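Local coordinates for protein endoglucanase, family GH5 (Zobellia galactanivorans, PDB 6GL2) that hydrolyses hemicellulosic beta-glucans, probably including mixed-linked glucan, as an endo-acting member of glycoside hydrolase family 5, at residues I51-K56 with G317-N322; Q175-S180 with I196-Y201; Y213-G218 with D267-V272; G311-F316 with W326-I331. All coordinates share one frame; numbering follows the deposited sequence.

In the fold
The eight-stranded beta/alpha barrel of family GH5 illustrates how one fold is fastened at distant points by local contacts. They form two pairs on opposite sides of the chain's centre. Interactions 1 and 4, with centres 10 Å apart, both draw on the loop between strand 304-307 and helix 329-336, and probable hydrogen bonds join them: G317 N to N312 O at 2.8 Å and I318 O to Y328 N at 3.1 Å. Interactions 2 and 3, also 10 Å apart, meet where Y213 OH lies 2.8 Å from V198 O. About 30 Å separates the centres of interactions 1 and 2. All four lie away from D240, T242 and D248, which bind magnesium in this protein.

Interaction 1 (I51-K56 with G317-N322); sequences IDEIAK and GIFNRN
F319 lays its phenyl ring against I54 and E53 of helix 48-57, the helix that follows the first strand of the beta/alpha barrel, and so joins the long loop after the eighth strand to the barrel's outer layer. The contact is chiefly apolar. I54 CD1 sits over one ring face, 4.2 Å from the F319 ring centroid, in a CH-pi contact displaced toward the rim at CD2 and CG. E53 contributes its aliphatic root: CB lies 3.5 Å from F319 CE1, approaching obliquely, and E53 CG is 3.9 Å from F319 CZ. F319 carries CG opposite its backbone N (chi1 178°), which takes the ring toward the helix. W326 and W25 add further aromatic packing around this ring. With only an alanine here, the I54 methyl and the methylenes of E53 would probably lose their partner, opening a gap between loop and helix. The polar interaction stays within the helix. E53 bends at chi2 (-54°), taking its carboxylate away from the loop, where K56 NZ forms a salt bridge with E53 OE2 at 2.7 Å, on the syn side and 24° out of the carboxylate plane.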
loop_
_atom_site.group_PDB
_atom_site.type_symbol
_atom_site.label_atom_id
_atom_site.label_comp_id
_atom_site.label_asym_id
_atom_site.label_seq_id
_atom_site.Cartn_x
_atom_site.Cartn_y
_atom_site.Cartn_z
ATOM N N ILE A 51 -10.234 -5.978 -13.458
ATOM C CA ILE A 51 -10.366 -6.390 -12.054
ATOM C C ILE A 51 -10.989 -7.745 -11.861
ATOM O O ILE A 51 -10.588 -8.537 -10.986
ATOM C CB ILE A 51 -11.105 -5.289 -11.280
ATOM C CG1 ILE A 51 -10.412 -3.929 -11.408
ATOM C CG2 ILE A 51 -11.243 -5.737 -9.807
ATOM C CD1 ILE A 51 -8.915 -3.931 -11.108
ATOM N N ASP A 52 -11.937 -8.123 -12.729
ATOM C CA ASP A 52 -12.526 -9.437 -12.686
ATOM C C ASP A 52 -11.469 -10.538 -12.791
ATOM O O ASP A 52 -11.562 -11.529 -12.058
ATOM C CB ASP A 52 -13.487 -9.657 -13.916
ATOM C CG ASP A 52 -14.762 -8.866 -13.801
ATOM O OD1 ASP A 52 -15.168 -8.315 -12.765
ATOM O OD2 ASP A 52 -15.418 -8.746 -14.898
ATOM N N GLU A 53 -10.456 -10.346 -13.630
ATOM C CA GLU A 53 -9.434 -11.359 -13.750
ATOM C C GLU A 53 -8.590 -11.464 -12.477
ATOM O O GLU A 53 -8.113 -12.557 -12.092
ATOM C CB GLU A 53 -8.499 -11.085 -14.880
ATOM C CG GLU A 53 -9.213 -11.195 -16.226
ATOM C CD GLU A 53 -9.928 -12.535 -16.422
ATOM O OE1 GLU A 53 -9.331 -13.580 -16.099
ATOM O OE2 GLU A 53 -11.079 -12.544 -16.908
ATOM N N ILE A 54 -8.331 -10.349 -11.826
ATOM C CA ILE A 54 -7.572 -10.334 -10.536
ATOM C C ILE A 54 -8.330 -11.185 -9.542
ATOM O O ILE A 54 -7.752 -12.015 -8.798
ATOM C CB ILE A 54 -7.360 -8.900 -10.042
ATOM C CG1 ILE A 54 -6.685 -8.030 -11.144
ATOM C CG2 ILE A 54 -6.499 -8.891 -8.764
ATOM C CD1 ILE A 54 -5.384 -8.529 -11.680
ATOM N N ALA A 55 -9.659 -10.974 -9.386
ATOM C CA ALA A 55 -10.458 -11.745 -8.470
ATOM C C ALA A 55 -10.560 -13.177 -8.913
ATOM O O ALA A 55 -10.504 -14.090 -8.005
ATOM C CB ALA A 55 -11.854 -11.128 -8.387
ATOM N N LYS A 56 -10.682 -13.509 -10.169
ATOM C CA LYS A 56 -10.820 -14.898 -10.596
ATOM C C LYS A 56 -9.611 -15.685 -10.300
ATOM O O LYS A 56 -9.677 -16.875 -10.085
ATOM C CB LYS A 56 -11.133 -14.946 -12.099
ATOM C CG LYS A 56 -12.568 -14.512 -12.457
ATOM C CD LYS A 56 -12.817 -13.967 -13.879
ATOM C CE LYS A 56 -12.668 -15.047 -14.870
ATOM N NZ LYS A 56 -12.847 -14.546 -16.292
ATOM N N GLY A 317 4.991 -6.296 -13.890
ATOM C CA GLY A 317 3.701 -6.687 -14.384
ATOM C C GLY A 317 3.597 -8.211 -14.576
ATOM O O GLY A 317 4.403 -8.832 -15.332
ATOM N N ILE A 318 2.679 -8.814 -13.879
ATOM C CA ILE A 318 2.349 -10.223 -14.027
ATOM C C ILE A 318 1.006 -10.487 -14.694
ATOM O O ILE A 318 0.797 -11.568 -15.265
ATOM C CB ILE A 318 2.485 -11.023 -12.706
ATOM C CG1 ILE A 318 1.502 -10.534 -11.659
ATOM C CG2 ILE A 318 3.906 -10.843 -12.156
ATOM C CD1 ILE A 318 1.490 -11.411 -10.421
ATOM N N PHE A 319 0.171 -9.444 -14.766
ATOM C CA PHE A 319 -1.128 -9.468 -15.494
ATOM C C PHE A 319 -1.030 -8.546 -16.696
ATOM O O PHE A 319 -0.504 -7.452 -16.579
ATOM C CB PHE A 319 -2.209 -8.988 -14.561
ATOM C CG PHE A 319 -3.592 -8.915 -15.185
ATOM C CD1 PHE A 319 -4.203 -10.057 -15.716
ATOM C CD2 PHE A 319 -4.249 -7.740 -15.330
ATOM C CE1 PHE A 319 -5.456 -9.975 -16.287
ATOM C CE2 PHE A 319 -5.516 -7.686 -15.924
ATOM C CZ PHE A 319 -6.126 -8.790 -16.416
ATOM N N ASN A 320 -1.530 -9.003 -17.870
ATOM C CA ASN A 320 -1.554 -8.201 -19.032
ATOM C C ASN A 320 -2.913 -7.478 -19.150
ATOM O O ASN A 320 -3.946 -8.075 -19.456
ATOM C CB ASN A 320 -1.330 -9.046 -20.294
ATOM C CG ASN A 320 -1.163 -8.207 -21.492
ATOM O OD1 ASN A 320 -1.811 -7.214 -21.723
ATOM N ND2 ASN A 320 -0.312 -8.729 -22.456
ATOM N N ARG A 321 -2.932 -6.206 -18.807
ATOM C CA ARG A 321 -4.175 -5.405 -18.819
ATOM C C ARG A 321 -4.739 -5.197 -20.214
ATOM O O ARG A 321 -5.977 -4.965 -20.280
ATOM C CB ARG A 321 -3.914 -4.039 -18.123
ATOM C CG ARG A 321 -3.459 -4.196 -16.707
ATOM C CD ARG A 321 -3.176 -2.886 -16.042
ATOM N NE ARG A 321 -2.385 -3.100 -14.840
ATOM C CZ ARG A 321 -1.907 -2.118 -14.046
ATOM N NH1 ARG A 321 -2.291 -0.856 -14.184
ATOM N NH2 ARG A 321 -1.052 -2.436 -13.101
ATOM N N ASN A 322 -3.905 -5.301 -21.217
ATOM C CA ASN A 322 -4.391 -5.085 -22.600
ATOM C C ASN A 322 -5.030 -6.323 -23.208
ATOM O O ASN A 322 -6.011 -6.188 -23.937
ATOM C CB ASN A 322 -3.236 -4.658 -23.459
ATOM C CG ASN A 322 -2.752 -3.218 -23.123
ATOM O OD1 ASN A 322 -1.604 -2.997 -22.899
ATOM N ND2 ASN A 322 -3.690 -2.349 -22.995
#

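Interaction 2 (Q175-S180 with I196-Y201); sequences QYHQVS and IMVSTY
The imidazole of H177 has the methyl CG1 of V198 over the centre of one face and S199 OG at its edge, in the ring plane. This places a helix side chain flat on the strand that follows it: helix 167-186 is the helical part of the beta-alpha-beta crossover from strand 145-148 to strand 196-199, a repeating step of the TIM barrel. The CH-pi contact is nearly centred, with V198 CG1 3.5 Å from the H177 ring centroid and 12° off the normal. V198 presents that methyl by placing CG1 opposite its backbone N (chi1 172°), and the two side chains lie alongside each other, pointing opposite ways.

Both ring nitrogens have polar surroundings. H177 ND1 is bonded to T149 OG1, just past the end of strand 145-148, so one imidazole bridges the end of one strand to the next. On the other side, H177 NE2 and S199 OG are hydrogen-bonded at 3.0 Å, with either able to donate; S199 has a second conformer, so this bond describes one state. The carbonyl S199 O also lies close, 2.9 Å from H177 NE2. Further along the helix, S180 OG donates to Y176 O at 2.9 Å, and S180 N reaches the same oxygen from the other face of the carbonyl plane.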
loop_
_atom_site.group_PDB
_atom_site.type_symbol
_atom_site.label_atom_id
_atom_site.label_comp_id
_atom_site.label_asym_id
_atom_site.label_seq_id
_atom_site.Cartn_x
_atom_site.Cartn_y
_atom_site.Cartn_z
ATOM N N GLN A 175 3.400 12.934 12.698
ATOM C CA GLN A 175 2.400 13.995 12.783
ATOM C C GLN A 175 1.418 13.976 11.605
ATOM O O GLN A 175 0.240 14.320 11.792
ATOM C CB GLN A 175 3.074 15.348 12.829
ATOM C CG GLN A 175 3.834 15.589 14.143
ATOM C CD GLN A 175 4.462 16.906 14.191
ATOM O OE1 GLN A 175 4.008 17.872 13.650
ATOM N NE2 GLN A 175 5.645 16.951 14.827
ATOM N N TYR A 176 1.941 13.616 10.429
ATOM C CA TYR A 176 1.060 13.589 9.269
ATOM C C TYR A 176 0.064 12.435 9.354
ATOM O O TYR A 176 -1.115 12.602 9.012
ATOM C CB TYR A 176 1.912 13.403 8.063
ATOM C CG TYR A 176 2.838 14.570 7.740
ATOM C CD1 TYR A 176 2.760 15.735 8.460
ATOM C CD2 TYR A 176 3.853 14.479 6.841
ATOM C CE1 TYR A 176 3.651 16.778 8.199
ATOM C CE2 TYR A 176 4.743 15.482 6.538
ATOM C CZ TYR A 176 4.657 16.649 7.292
ATOM O OH TYR A 176 5.562 17.720 7.011
ATOM N N HIS A 177 0.473 11.310 9.909
ATOM C CA HIS A 177 -0.476 10.238 10.185
ATOM C C HIS A 177 -1.496 10.666 11.206
ATOM O O HIS A 177 -2.684 10.270 11.151
ATOM C CB HIS A 177 0.217 8.961 10.611
ATOM C CG HIS A 177 0.863 8.217 9.453
ATOM N ND1 HIS A 177 0.137 7.853 8.302
ATOM C CD2 HIS A 177 2.144 7.791 9.261
ATOM C CE1 HIS A 177 0.922 7.132 7.553
ATOM N NE2 HIS A 177 2.169 7.116 8.086
ATOM N N GLN A 178 -1.048 11.406 12.213
ATOM C CA GLN A 178 -1.982 11.902 13.263
ATOM C C GLN A 178 -3.063 12.777 12.636
ATOM O O GLN A 178 -4.250 12.502 12.937
ATOM C CB GLN A 178 -1.189 12.652 14.349
ATOM C CG GLN A 178 -2.068 13.210 15.477
ATOM C CD GLN A 178 -2.538 12.244 16.480
ATOM O OE1 GLN A 178 -3.755 12.284 16.866
ATOM N NE2 GLN A 178 -1.685 11.375 16.928
ATOM N N VAL A 179 -2.673 13.712 11.816
ATOM C CA VAL A 179 -3.627 14.602 11.126
ATOM C C VAL A 179 -4.598 13.748 10.314
ATOM O O VAL A 179 -5.800 14.040 10.238
ATOM C CB VAL A 179 -2.912 15.591 10.197
ATOM C CG1 VAL A 179 -3.890 16.227 9.235
ATOM C CG2 VAL A 179 -2.190 16.625 11.030
ATOM N N SER A 180 -4.092 12.766 9.572
ATOM C CA SER A 180 -4.862 11.987 8.610
ATOM C C SER A 180 -5.832 11.077 9.304
ATOM O O SER A 180 -7.037 10.995 8.947
ATOM C CB SER A 180 -3.957 11.224 7.734
ATOM O OG SER A 180 -3.061 12.011 6.984
ATOM N N ILE A 196 -7.728 1.460 9.038
ATOM C CA ILE A 196 -6.790 2.426 8.460
ATOM C C ILE A 196 -5.405 1.840 8.505
ATOM O O ILE A 196 -4.955 1.409 9.588
ATOM C CB ILE A 196 -6.854 3.777 9.178
ATOM C CG1 ILE A 196 -8.216 4.390 9.165
ATOM C CG2 ILE A 196 -5.830 4.691 8.499
ATOM C CD1 ILE A 196 -8.318 5.623 10.000
ATOM N N MET A 197 -4.680 1.746 7.415
ATOM C CA MET A 197 -3.326 1.356 7.327
ATOM C C MET A 197 -2.405 2.537 7.448
ATOM O O MET A 197 -2.490 3.511 6.653
ATOM C CB MET A 197 -3.111 0.618 5.975
ATOM C CG MET A 197 -3.630 -0.802 5.947
ATOM S SD MET A 197 -3.699 -1.477 4.240
ATOM C CE MET A 197 -2.012 -1.197 3.740
ATOM N N VAL A 198 -1.541 2.481 8.435
ATOM C CA VAL A 198 -0.611 3.536 8.779
ATOM C C VAL A 198 0.801 3.052 8.623
ATOM O O VAL A 198 1.211 2.137 9.333
ATOM C CB VAL A 198 -0.905 4.090 10.198
ATOM C CG1 VAL A 198 0.130 5.070 10.726
ATOM C CG2 VAL A 198 -2.312 4.686 10.319
ATOM N N SER A 199 1.558 3.695 7.771
ATOM C CA SER A 199 2.920 3.300 7.442
ATOM C C SER A 199 3.967 3.858 8.399
ATOM O O SER A 199 3.816 4.876 9.030
ATOM C CB SER A 199 3.312 3.799 6.049
ATOM O OG SER A 199 3.343 5.214 6.051
ATOM N N THR A 200 5.090 3.131 8.460
ATOM C CA THR A 200 6.331 3.693 8.985
ATOM C C THR A 200 6.840 4.713 7.985
ATOM O O THR A 200 6.361 4.899 6.870
ATOM C CB THR A 200 7.349 2.574 9.124
ATOM O OG1 THR A 200 7.415 1.887 7.868
ATOM C CG2 THR A 200 6.980 1.542 10.222
ATOM N N TYR A 201 7.869 5.460 8.414
ATOM C CA TYR A 201 8.586 6.343 7.514
ATOM C C TYR A 201 8.995 5.516 6.278
ATOM O O TYR A 201 9.614 4.496 6.406
ATOM C CB TYR A 201 9.799 6.927 8.252
ATOM C CG TYR A 201 10.616 7.868 7.381
ATOM C CD1 TYR A 201 11.510 7.398 6.444
ATOM C CD2 TYR A 201 10.507 9.234 7.503
ATOM C CE1 TYR A 201 12.259 8.250 5.631
ATOM C CE2 TYR A 201 11.246 10.091 6.681
ATOM C CZ TYR A 201 12.114 9.619 5.766
ATOM O OH TYR A 201 12.803 10.488 4.954
#

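Interaction 3 (Y213-G218 with D267-V272); sequences YLVPNG and DNRAVV
R269 and V215 approach from opposite directions, and between them they bury most of the surface in this contact; G218 adds a polar touch at the margin. Segment 213-218 is a loop shortly before strand 222-227, while 267-272 runs from the end of helix 246-266 into the adjacent strand of the barrel, 271-276. They therefore meet at the end where strands begin, away from the C-terminal strand ends that house the active site in beta/alpha barrels of this kind.

The guanidinium of R269 lies with one face over V215. Methyl CG1 of V215 stands 3.6 Å above the guanidinium plane, toward its rim and 3.7 Å from R269 NH2, while the other methyl, V215 CG2, lies 3.7 Å from R269 NE. The arginine reaches this position by a bend near its root, at chi2 (-79°), beyond which the chain runs extended to the guanidinium.

G218 takes part through its carbonyl. R269 NH2 donates to G218 O at 3.2 Å, a weak bond with an angle of 153°. G218 closes a type II beta turn begun by V215, with G218 N bonded to V215 O at 3.0 Å.

The chemistry is thus divided by direction: a valine methyl lies over one face of the cation, and G218 O meets its edge in plane, while the carbonyls of D219 and V222 bind NH1. The partial negative charge of these oxygens probably stabilises the cation, and the bonds limit turning of the guanidinium.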
loop_
_atom_site.group_PDB
_atom_site.type_symbol
_atom_site.label_atom_id
_atom_site.label_comp_id
_atom_site.label_asym_id
_atom_site.label_seq_id
_atom_site.Cartn_x
_atom_site.Cartn_y
_atom_site.Cartn_z
ATOM N N TYR A 213 7.811 4.359 15.225
ATOM C CA TYR A 213 6.461 4.361 14.731
ATOM C C TYR A 213 5.454 4.593 15.829
ATOM O O TYR A 213 5.521 3.916 16.881
ATOM C CB TYR A 213 6.251 2.993 14.160
ATOM C CG TYR A 213 4.863 2.691 13.651
ATOM C CD1 TYR A 213 4.476 3.193 12.436
ATOM C CD2 TYR A 213 3.977 1.889 14.344
ATOM C CE1 TYR A 213 3.215 2.905 11.911
ATOM C CE2 TYR A 213 2.703 1.618 13.844
ATOM C CZ TYR A 213 2.349 2.139 12.581
ATOM O OH TYR A 213 1.070 1.776 12.085
ATOM N N LEU A 214 4.479 5.449 15.609
ATOM C CA LEU A 214 3.423 5.731 16.512
ATOM C C LEU A 214 2.071 5.561 15.858
ATOM O O LEU A 214 1.800 6.161 14.808
ATOM C CB LEU A 214 3.482 7.178 17.083
ATOM C CG LEU A 214 4.719 7.433 17.943
ATOM C CD1 LEU A 214 4.801 8.944 18.203
ATOM C CD2 LEU A 214 4.648 6.643 19.244
ATOM N N VAL A 215 1.163 4.864 16.484
ATOM C CA VAL A 215 -0.215 4.763 16.013
ATOM C C VAL A 215 -1.021 5.916 16.633
ATOM O O VAL A 215 -1.097 6.058 17.882
ATOM C CB VAL A 215 -0.883 3.437 16.447
ATOM C CG1 VAL A 215 -2.351 3.400 16.067
ATOM C CG2 VAL A 215 -0.147 2.267 15.818
ATOM N N PRO A 216 -1.590 6.821 15.834
ATOM C CA PRO A 216 -2.347 7.930 16.353
ATOM C C PRO A 216 -3.414 7.490 17.322
ATOM O O PRO A 216 -4.222 6.598 17.042
ATOM C CB PRO A 216 -2.962 8.571 15.094
ATOM C CG PRO A 216 -1.996 8.228 14.027
ATOM C CD PRO A 216 -1.503 6.855 14.339
ATOM N N ASN A 217 -3.300 8.051 18.531
ATOM C CA ASN A 217 -4.293 7.823 19.584
ATOM C C ASN A 217 -4.365 6.407 20.115
ATOM O O ASN A 217 -5.349 6.038 20.792
ATOM C CB ASN A 217 -5.655 8.294 19.139
ATOM C CG ASN A 217 -5.603 9.623 18.423
ATOM O OD1 ASN A 217 -5.068 10.567 18.935
ATOM N ND2 ASN A 217 -6.225 9.703 17.232
ATOM N N GLY A 218 -3.417 5.563 19.747
ATOM C CA GLY A 218 -3.583 4.152 19.988
ATOM C C GLY A 218 -4.772 3.463 19.326
ATOM O O GLY A 218 -5.227 2.387 19.698
ATOM N N ASP A 267 3.806 -5.117 19.729
ATOM C CA ASP A 267 2.846 -4.000 19.643
ATOM C C ASP A 267 1.381 -4.472 19.567
ATOM O O ASP A 267 0.461 -3.631 19.617
ATOM C CB ASP A 267 3.129 -3.123 18.421
ATOM C CG ASP A 267 4.490 -2.307 18.446
ATOM O OD1 ASP A 267 5.154 -2.178 19.469
ATOM O OD2 ASP A 267 4.857 -1.739 17.382
ATOM N N ASN A 268 1.124 -5.766 19.441
ATOM C CA ASN A 268 -0.208 -6.318 19.207
ATOM C C ASN A 268 -0.979 -5.662 18.059
ATOM O O ASN A 268 -2.112 -5.196 18.247
ATOM C CB ASN A 268 -1.047 -6.275 20.517
ATOM C CG ASN A 268 -2.355 -7.068 20.379
ATOM O OD1 ASN A 268 -3.359 -6.769 21.072
ATOM N ND2 ASN A 268 -2.394 -8.041 19.450
ATOM N N ARG A 269 -0.229 -5.534 16.955
ATOM C CA ARG A 269 -0.785 -4.944 15.738
ATOM C C ARG A 269 -0.723 -5.929 14.605
ATOM O O ARG A 269 0.211 -6.698 14.472
ATOM C CB ARG A 269 -0.018 -3.734 15.346
ATOM C CG ARG A 269 -0.086 -2.585 16.282
ATOM C CD ARG A 269 -1.391 -1.832 16.113
ATOM N NE ARG A 269 -1.651 -0.875 17.169
ATOM C CZ ARG A 269 -2.797 -0.251 17.315
ATOM N NH1 ARG A 269 -3.752 -0.326 16.381
ATOM N NH2 ARG A 269 -2.947 0.549 18.353
ATOM N N ALA A 270 -1.638 -5.804 13.640
ATOM C CA ALA A 270 -1.595 -6.596 12.420
ATOM C C ALA A 270 -0.837 -5.784 11.341
ATOM O O ALA A 270 -0.739 -4.583 11.469
ATOM C CB ALA A 270 -3.050 -6.866 11.955
ATOM N N VAL A 271 -0.278 -6.519 10.405
ATOM C CA VAL A 271 0.574 -5.987 9.366
ATOM C C VAL A 271 0.074 -6.387 8.002
ATOM O O VAL A 271 -0.147 -7.552 7.673
ATOM C CB VAL A 271 2.024 -6.453 9.551
ATOM C CG1 VAL A 271 2.962 -5.803 8.508
ATOM C CG2 VAL A 271 2.512 -6.067 10.990
ATOM N N VAL A 272 0.059 -5.344 7.114
ATOM C CA VAL A 272 -0.144 -5.568 5.620
ATOM C C VAL A 272 1.131 -5.156 4.915
ATOM O O VAL A 272 1.605 -4.036 5.087
ATOM C CB VAL A 272 -1.348 -4.767 5.163
ATOM C CG1 VAL A 272 -1.445 -4.874 3.642
ATOM C CG2 VAL A 272 -2.632 -5.272 5.735
#

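Interaction 4 (G311-F316 with W326-I331); sequences GNVDEF and WNYPEI
V313 wedges its CG2 methyl between N327 and Y328, joining the loop beyond strand 304-307 to the start of helix 329-336, the final helix of the barrel. The apolar touches centre chiefly on this methyl, which lies opposite the backbone N (CG1 being at chi1 68°) and is thereby turned to both partners. V313 CG2 lies 3.6 Å from N327 CB, where the two side chains cross at about a right angle, and 3.7 Å from Y328 CE2, approaching that ring obliquely. V313 is set out for this by a type I beta turn from N312 to E315, reinforced by an Asx turn in which D314 N donates to N312 OD1 at 2.8 Å.

Polar contact passes through water. One molecule links G311 O to N327 ND2 by weak bonds. A second donates to V313 O at 3.0 Å and lies 2.6 Å from Y328 OH, in the plane of the tyrosine ring. Were a glycine here instead of N327, the V313 methyl would probably lose the CB and amide it rests on, and the first water its N-H partner.

Y328 holds the N-cap position of helix 329-336. No direct hydrogen bond crosses between the segments: waters bridge the backbone oxygens of G311 and V313 to the side chains of N327 and Y328, leaving direct packing to V313.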
loop_
_atom_site.group_PDB
_atom_site.type_symbol
_atom_site.label_atom_id
_atom_site.label_comp_id
_atom_site.label_asym_id
_atom_site.label_seq_id
_atom_site.Cartn_x
_atom_site.Cartn_y
_atom_site.Cartn_z
ATOM N N GLY A 311 2.102 -3.102 -14.375
ATOM C CA GLY A 311 1.566 -3.248 -15.737
ATOM C C GLY A 311 2.587 -3.568 -16.741
ATOM O O GLY A 311 2.220 -3.962 -17.893
ATOM N N ASN A 312 3.855 -3.415 -16.437
ATOM C CA ASN A 312 4.957 -3.525 -17.422
ATOM C C ASN A 312 5.617 -4.887 -17.247
ATOM O O ASN A 312 6.206 -5.210 -16.221
ATOM C CB ASN A 312 5.958 -2.384 -17.233
ATOM C CG ASN A 312 7.067 -2.447 -18.219
ATOM O OD1 ASN A 312 7.454 -3.485 -18.749
ATOM N ND2 ASN A 312 7.626 -1.283 -18.560
ATOM N N VAL A 313 5.430 -5.753 -18.239
ATOM C CA VAL A 313 5.915 -7.136 -18.166
ATOM C C VAL A 313 7.408 -7.225 -18.010
ATOM O O VAL A 313 7.929 -8.232 -17.451
ATOM C CB VAL A 313 5.408 -7.964 -19.370
ATOM C CG1 VAL A 313 6.058 -7.449 -20.632
ATOM C CG2 VAL A 313 5.561 -9.471 -19.095
ATOM N N ASP A 314 8.122 -6.217 -18.445
ATOM C CA ASP A 314 9.564 -6.216 -18.266
ATOM C C ASP A 314 10.027 -5.798 -16.885
ATOM O O ASP A 314 11.216 -5.779 -16.566
ATOM C CB ASP A 314 10.214 -5.321 -19.336
ATOM C CG ASP A 314 9.939 -5.875 -20.721
ATOM O OD1 ASP A 314 9.824 -7.081 -20.901
ATOM O OD2 ASP A 314 9.875 -5.093 -21.679
ATOM N N GLU A 315 9.099 -5.392 -16.032
ATOM C CA GLU A 315 9.360 -4.916 -14.692
ATOM C C GLU A 315 8.545 -5.773 -13.728
ATOM O O GLU A 315 8.995 -6.842 -13.380
ATOM C CB GLU A 315 9.035 -3.416 -14.624
ATOM C CG GLU A 315 9.973 -2.624 -15.495
ATOM C CD GLU A 315 9.703 -1.169 -15.597
ATOM O OE1 GLU A 315 8.810 -0.638 -14.885
ATOM O OE2 GLU A 315 10.336 -0.410 -16.390
ATOM N N PHE A 316 7.411 -5.276 -13.167
ATOM C CA PHE A 316 6.651 -5.942 -12.158
ATOM C C PHE A 316 5.310 -6.506 -12.613
ATOM O O PHE A 316 4.554 -7.103 -11.824
ATOM C CB PHE A 316 6.406 -4.949 -10.987
ATOM C CG PHE A 316 7.642 -4.662 -10.155
ATOM C CD1 PHE A 316 7.958 -5.468 -9.142
ATOM C CD2 PHE A 316 8.464 -3.614 -10.479
ATOM C CE1 PHE A 316 9.091 -5.214 -8.337
ATOM C CE2 PHE A 316 9.618 -3.399 -9.736
ATOM C CZ PHE A 316 9.905 -4.222 -8.680
ATOM N N TRP A 326 -2.719 -13.485 -18.154
ATOM C CA TRP A 326 -1.576 -13.387 -17.269
ATOM C C TRP A 326 -0.326 -13.583 -18.017
ATOM O O TRP A 326 -0.130 -14.553 -18.770
ATOM C CB TRP A 326 -1.677 -14.402 -16.134
ATOM C CG TRP A 326 -2.853 -14.080 -15.257
ATOM C CD1 TRP A 326 -4.183 -14.471 -15.417
ATOM C CD2 TRP A 326 -2.872 -13.250 -14.084
ATOM N NE1 TRP A 326 -4.984 -13.890 -14.504
ATOM C CE2 TRP A 326 -4.225 -13.177 -13.629
ATOM C CE3 TRP A 326 -1.880 -12.592 -13.304
ATOM C CZ2 TRP A 326 -4.602 -12.428 -12.562
ATOM C CZ3 TRP A 326 -2.260 -11.826 -12.274
ATOM C CH2 TRP A 326 -3.627 -11.749 -11.861
ATOM N N ASN A 327 0.639 -12.682 -17.860
ATOM C CA ASN A 327 1.980 -12.864 -18.376
ATOM C C ASN A 327 2.684 -13.972 -17.593
ATOM O O ASN A 327 3.368 -14.813 -18.157
ATOM C CB ASN A 327 2.744 -11.510 -18.339
ATOM C CG ASN A 327 2.097 -10.421 -19.280
ATOM O OD1 ASN A 327 1.590 -10.741 -20.299
ATOM N ND2 ASN A 327 1.971 -9.214 -18.787
ATOM N N TYR A 328 2.553 -13.945 -16.268
ATOM C CA TYR A 328 3.175 -14.847 -15.351
ATOM C C TYR A 328 2.228 -15.485 -14.366
ATOM O O TYR A 328 2.204 -15.161 -13.175
ATOM C CB TYR A 328 4.390 -14.230 -14.640
ATOM C CG TYR A 328 5.480 -13.805 -15.607
ATOM C CD1 TYR A 328 6.180 -14.790 -16.303
ATOM C CD2 TYR A 328 5.847 -12.486 -15.851
ATOM C CE1 TYR A 328 7.164 -14.466 -17.179
ATOM C CE2 TYR A 328 6.831 -12.120 -16.768
ATOM C CZ TYR A 328 7.487 -13.140 -17.472
ATOM O OH TYR A 328 8.491 -12.737 -18.340
ATOM N N PRO A 329 1.324 -16.320 -14.903
ATOM C CA PRO A 329 0.274 -16.857 -14.047
ATOM C C PRO A 329 0.832 -17.650 -12.851
ATOM O O PRO A 329 0.179 -17.697 -11.824
ATOM C CB PRO A 329 -0.505 -17.766 -14.963
ATOM C CG PRO A 329 0.396 -18.105 -16.062
ATOM C CD PRO A 329 1.248 -16.893 -16.277
ATOM N N GLU A 330 2.005 -18.277 -13.026
ATOM C CA GLU A 330 2.514 -19.099 -11.934
ATOM C C GLU A 330 2.955 -18.262 -10.741
ATOM O O GLU A 330 2.827 -18.688 -9.628
ATOM C CB GLU A 330 3.660 -19.991 -12.398
ATOM C CG GLU A 330 3.255 -20.943 -13.499
ATOM C CD GLU A 330 1.893 -21.550 -13.254
ATOM O OE1 GLU A 330 1.748 -22.329 -12.259
ATOM O OE2 GLU A 330 0.925 -21.228 -14.021
ATOM N N ILE A 331 3.430 -17.023 -10.966
ATOM C CA ILE A 331 3.697 -16.091 -9.854
ATOM C C ILE A 331 2.414 -15.833 -9.111
ATOM O O ILE A 331 2.376 -15.835 -7.899
ATOM C CB ILE A 331 4.442 -14.801 -10.295
ATOM C CG1 ILE A 331 5.852 -15.126 -10.830
ATOM C CG2 ILE A 331 4.500 -13.760 -9.159
ATOM C CD1 ILE A 331 6.627 -13.972 -11.430
HETATM O O HOH W 1 2.095 -6.907 -17.227
HETATM O O HOH W 2 9.096 -10.358 -19.188
#